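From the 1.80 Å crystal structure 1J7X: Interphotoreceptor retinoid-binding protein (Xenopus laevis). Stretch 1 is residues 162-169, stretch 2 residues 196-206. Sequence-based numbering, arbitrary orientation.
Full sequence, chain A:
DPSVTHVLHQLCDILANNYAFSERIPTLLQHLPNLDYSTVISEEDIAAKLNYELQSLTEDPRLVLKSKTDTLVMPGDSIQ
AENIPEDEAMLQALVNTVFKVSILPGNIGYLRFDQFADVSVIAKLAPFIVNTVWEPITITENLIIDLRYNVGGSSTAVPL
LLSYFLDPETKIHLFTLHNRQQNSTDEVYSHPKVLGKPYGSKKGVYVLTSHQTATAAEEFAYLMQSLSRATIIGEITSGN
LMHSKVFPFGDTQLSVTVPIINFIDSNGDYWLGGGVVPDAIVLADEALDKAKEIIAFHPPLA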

# COMPACT_ATOMS: atom_id res chain seq x y z
N LEU A 162 0.02 9.01 -9.32
CA LEU A 162 -0.85 8.28 -10.16
C LEU A 162 -1.36 9.15 -11.32
O LEU A 162 -1.53 8.68 -12.43
CB LEU A 162 -1.98 7.78 -9.33
CG LEU A 162 -1.77 6.56 -8.46
CD1 LEU A 162 -2.99 6.38 -7.51
CD2 LEU A 162 -1.58 5.33 -9.24
N SER A 163 -1.56 10.42 -11.02
CA SER A 163 -2.12 11.41 -11.99
C SER A 163 -1.29 11.60 -13.20
O SER A 163 -1.80 12.00 -14.24
CB SER A 163 -2.39 12.71 -11.30
OG SER A 163 -3.33 12.57 -10.20
N TYR A 164 -0.02 11.22 -13.13
CA TYR A 164 0.82 11.27 -14.34
C TYR A 164 0.51 10.18 -15.34
O TYR A 164 1.03 10.19 -16.48
CB TYR A 164 2.34 11.23 -13.95
CG TYR A 164 2.85 12.51 -13.36
CD1 TYR A 164 2.69 12.82 -12.01
CD2 TYR A 164 3.61 13.36 -14.09
CE1 TYR A 164 3.09 14.00 -11.44
CE2 TYR A 164 3.99 14.61 -13.55
CZ TYR A 164 3.79 14.90 -12.25
OH TYR A 164 4.25 16.10 -11.72
N PHE A 165 -0.32 9.23 -14.94
CA PHE A 165 -0.67 8.11 -15.82
C PHE A 165 -2.13 8.09 -16.20
O PHE A 165 -2.62 7.09 -16.74
CB PHE A 165 -0.24 6.82 -15.16
CG PHE A 165 1.20 6.76 -14.86
CD1 PHE A 165 2.14 6.49 -15.83
CD2 PHE A 165 1.65 7.08 -13.65
CE1 PHE A 165 3.46 6.49 -15.50
CE2 PHE A 165 2.96 7.17 -13.30
CZ PHE A 165 3.90 6.85 -14.24
N LEU A 166 -2.82 9.21 -15.97
CA LEU A 166 -4.27 9.28 -16.26
C LEU A 166 -4.54 10.50 -17.11
O LEU A 166 -3.61 11.20 -17.39
CB LEU A 166 -5.06 9.44 -15.00
CG LEU A 166 -4.85 8.31 -14.03
CD1 LEU A 166 -5.48 8.69 -12.68
CD2 LEU A 166 -5.51 7.05 -14.53
N ASP A 167 -5.79 10.71 -17.51
CA ASP A 167 -6.19 11.85 -18.40
C ASP A 167 -6.15 13.19 -17.69
O ASP A 167 -6.77 13.35 -16.67
CB ASP A 167 -7.60 11.63 -18.95
CG ASP A 167 -7.63 10.67 -20.14
OD1 ASP A 167 -8.76 10.33 -20.59
OD2 ASP A 167 -6.58 10.24 -20.72
N PRO A 168 -5.46 14.16 -18.26
CA PRO A 168 -5.32 15.50 -17.68
C PRO A 168 -6.63 16.14 -17.28
O PRO A 168 -6.71 16.98 -16.37
CB PRO A 168 -4.74 16.28 -18.83
CG PRO A 168 -3.89 15.26 -19.53
CD PRO A 168 -4.75 14.05 -19.54
N GLU A 169 -7.67 15.79 -18.00
CA GLU A 169 -9.00 16.26 -17.61
C GLU A 169 -9.95 15.10 -17.51
O GLU A 169 -10.54 14.69 -18.54
CB GLU A 169 -9.53 17.26 -18.62
CG GLU A 169 -8.67 18.50 -18.78
CD GLU A 169 -8.47 19.27 -17.48
OE1 GLU A 169 -9.49 19.75 -16.90
OE2 GLU A 169 -7.30 19.41 -17.07
N GLY A 196 4.75 19.21 -15.12
CA GLY A 196 5.56 18.42 -16.04
C GLY A 196 4.62 17.58 -16.87
O GLY A 196 3.42 17.62 -16.65
N LYS A 197 5.15 16.90 -17.88
CA LYS A 197 4.32 16.19 -18.85
C LYS A 197 3.83 14.87 -18.30
O LYS A 197 4.60 14.05 -17.83
CB LYS A 197 5.13 15.84 -20.08
CG LYS A 197 5.50 17.08 -20.93
CD LYS A 197 6.52 16.73 -21.98
CE LYS A 197 6.90 17.93 -22.79
NZ LYS A 197 8.14 17.58 -23.57
N PRO A 198 2.52 14.67 -18.26
CA PRO A 198 2.03 13.37 -17.82
C PRO A 198 2.44 12.33 -18.85
O PRO A 198 2.67 12.64 -20.04
CB PRO A 198 0.48 13.58 -17.77
CG PRO A 198 0.21 14.70 -18.47
CD PRO A 198 1.42 15.63 -18.37
N TYR A 199 2.65 11.12 -18.39
CA TYR A 199 3.00 10.04 -19.28
C TYR A 199 1.74 9.70 -20.07
O TYR A 199 1.82 9.14 -21.08
CB TYR A 199 3.42 8.75 -18.51
CG TYR A 199 4.15 7.78 -19.39
CD1 TYR A 199 5.28 8.15 -20.06
CD2 TYR A 199 3.74 6.49 -19.56
CE1 TYR A 199 5.96 7.23 -20.85
CE2 TYR A 199 4.36 5.62 -20.41
CZ TYR A 199 5.48 5.99 -21.07
OH TYR A 199 6.26 5.03 -21.83
N GLY A 200 0.58 9.99 -19.52
CA GLY A 200 -0.64 9.75 -20.22
C GLY A 200 -1.28 8.39 -19.85
O GLY A 200 -0.72 7.57 -19.16
N SER A 201 -2.44 8.13 -20.42
CA SER A 201 -3.17 6.88 -20.13
C SER A 201 -3.15 5.80 -21.18
O SER A 201 -3.70 4.66 -20.91
CB SER A 201 -4.64 7.18 -19.84
OG SER A 201 -5.27 7.68 -21.05
N LYS A 202 -2.40 6.07 -22.26
CA LYS A 202 -2.34 5.15 -23.40
C LYS A 202 -1.15 4.21 -23.44
O LYS A 202 -1.28 3.04 -23.68
CB LYS A 202 -2.41 5.95 -24.70
CG LYS A 202 -3.57 6.93 -24.80
CD LYS A 202 -4.96 6.27 -24.77
CE LYS A 202 -5.13 5.39 -26.01
NZ LYS A 202 -4.83 6.13 -27.30
N LYS A 203 0.05 4.69 -23.22
CA LYS A 203 1.21 3.88 -23.32
C LYS A 203 1.25 2.74 -22.25
O LYS A 203 0.78 2.88 -21.17
CB LYS A 203 2.44 4.75 -23.11
CG LYS A 203 2.67 5.76 -24.28
CD LYS A 203 3.77 6.79 -23.98
CE LYS A 203 4.00 7.81 -25.22
NZ LYS A 203 5.05 8.72 -24.95
N GLY A 204 1.87 1.69 -22.62
CA GLY A 204 1.98 0.55 -21.73
C GLY A 204 2.82 0.84 -20.49
O GLY A 204 3.86 1.46 -20.55
N VAL A 205 2.33 0.39 -19.35
CA VAL A 205 2.98 0.56 -18.11
C VAL A 205 3.06 -0.79 -17.35
O VAL A 205 2.05 -1.52 -17.24
CB VAL A 205 2.30 1.59 -17.21
CG1 VAL A 205 3.12 1.74 -15.90
CG2 VAL A 205 2.18 2.96 -17.90
N TYR A 206 4.24 -1.13 -16.95
CA TYR A 206 4.58 -2.36 -16.24
C TYR A 206 5.27 -2.09 -14.91
O TYR A 206 6.29 -1.43 -14.89
CB TYR A 206 5.42 -3.21 -17.13
CG TYR A 206 4.73 -3.47 -18.45
CD1 TYR A 206 4.82 -2.56 -19.49
CD2 TYR A 206 3.91 -4.60 -18.63
CE1 TYR A 206 4.14 -2.74 -20.70
CE2 TYR A 206 3.30 -4.82 -19.80
CZ TYR A 206 3.37 -3.87 -20.85
OH TYR A 206 2.63 -4.11 -22.00

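This is a small contact between a turn with the residues just after it and a loop that leads into a strand, held by one shared backbone acceptor, one side-chain hydrogen bond and a few apolar touches. A type I beta turn runs from Ser163 to Leu166. The carbonyl of Tyr164, inside that turn, faces the second stretch and accepts two backbone hydrogen bonds. Gly200 N donates to Tyr164 O at 3.1 Å with an N-H...O angle of 149°. Tyr199 N lies nearer to Tyr164 O, at 2.7 Å, but its angle of 127° makes that bond weak.

Next along, Phe165 O and Gly200 O stand 3.1 Å apart. Both are acceptors, so no hydrogen bond joins them. Each instead meets a CA-H group: Phe165 CA is 3.4 Å from Gly200 O, and Ser201 CA is 3.4 Å from Phe165 O.

The CA-to-CB bond of Phe165 points away overall, but the ring at its end comes nearer to the second stretch. Phe165 CD1 packs 3.7 Å from Tyr199 CB and 4.1 Å from Val205 CG2. The Tyr164 ring meets Lys197 O at its edge, with Tyr164 CD2 3.9 Å from that oxygen.

Asp167 also starts away, but its carboxylate returns. Ser201 OG donates to Asp167 OD2 at 2.9 Å. Pro168 CG and Pro198 CG add a looser apolar contact at 4.3 Å.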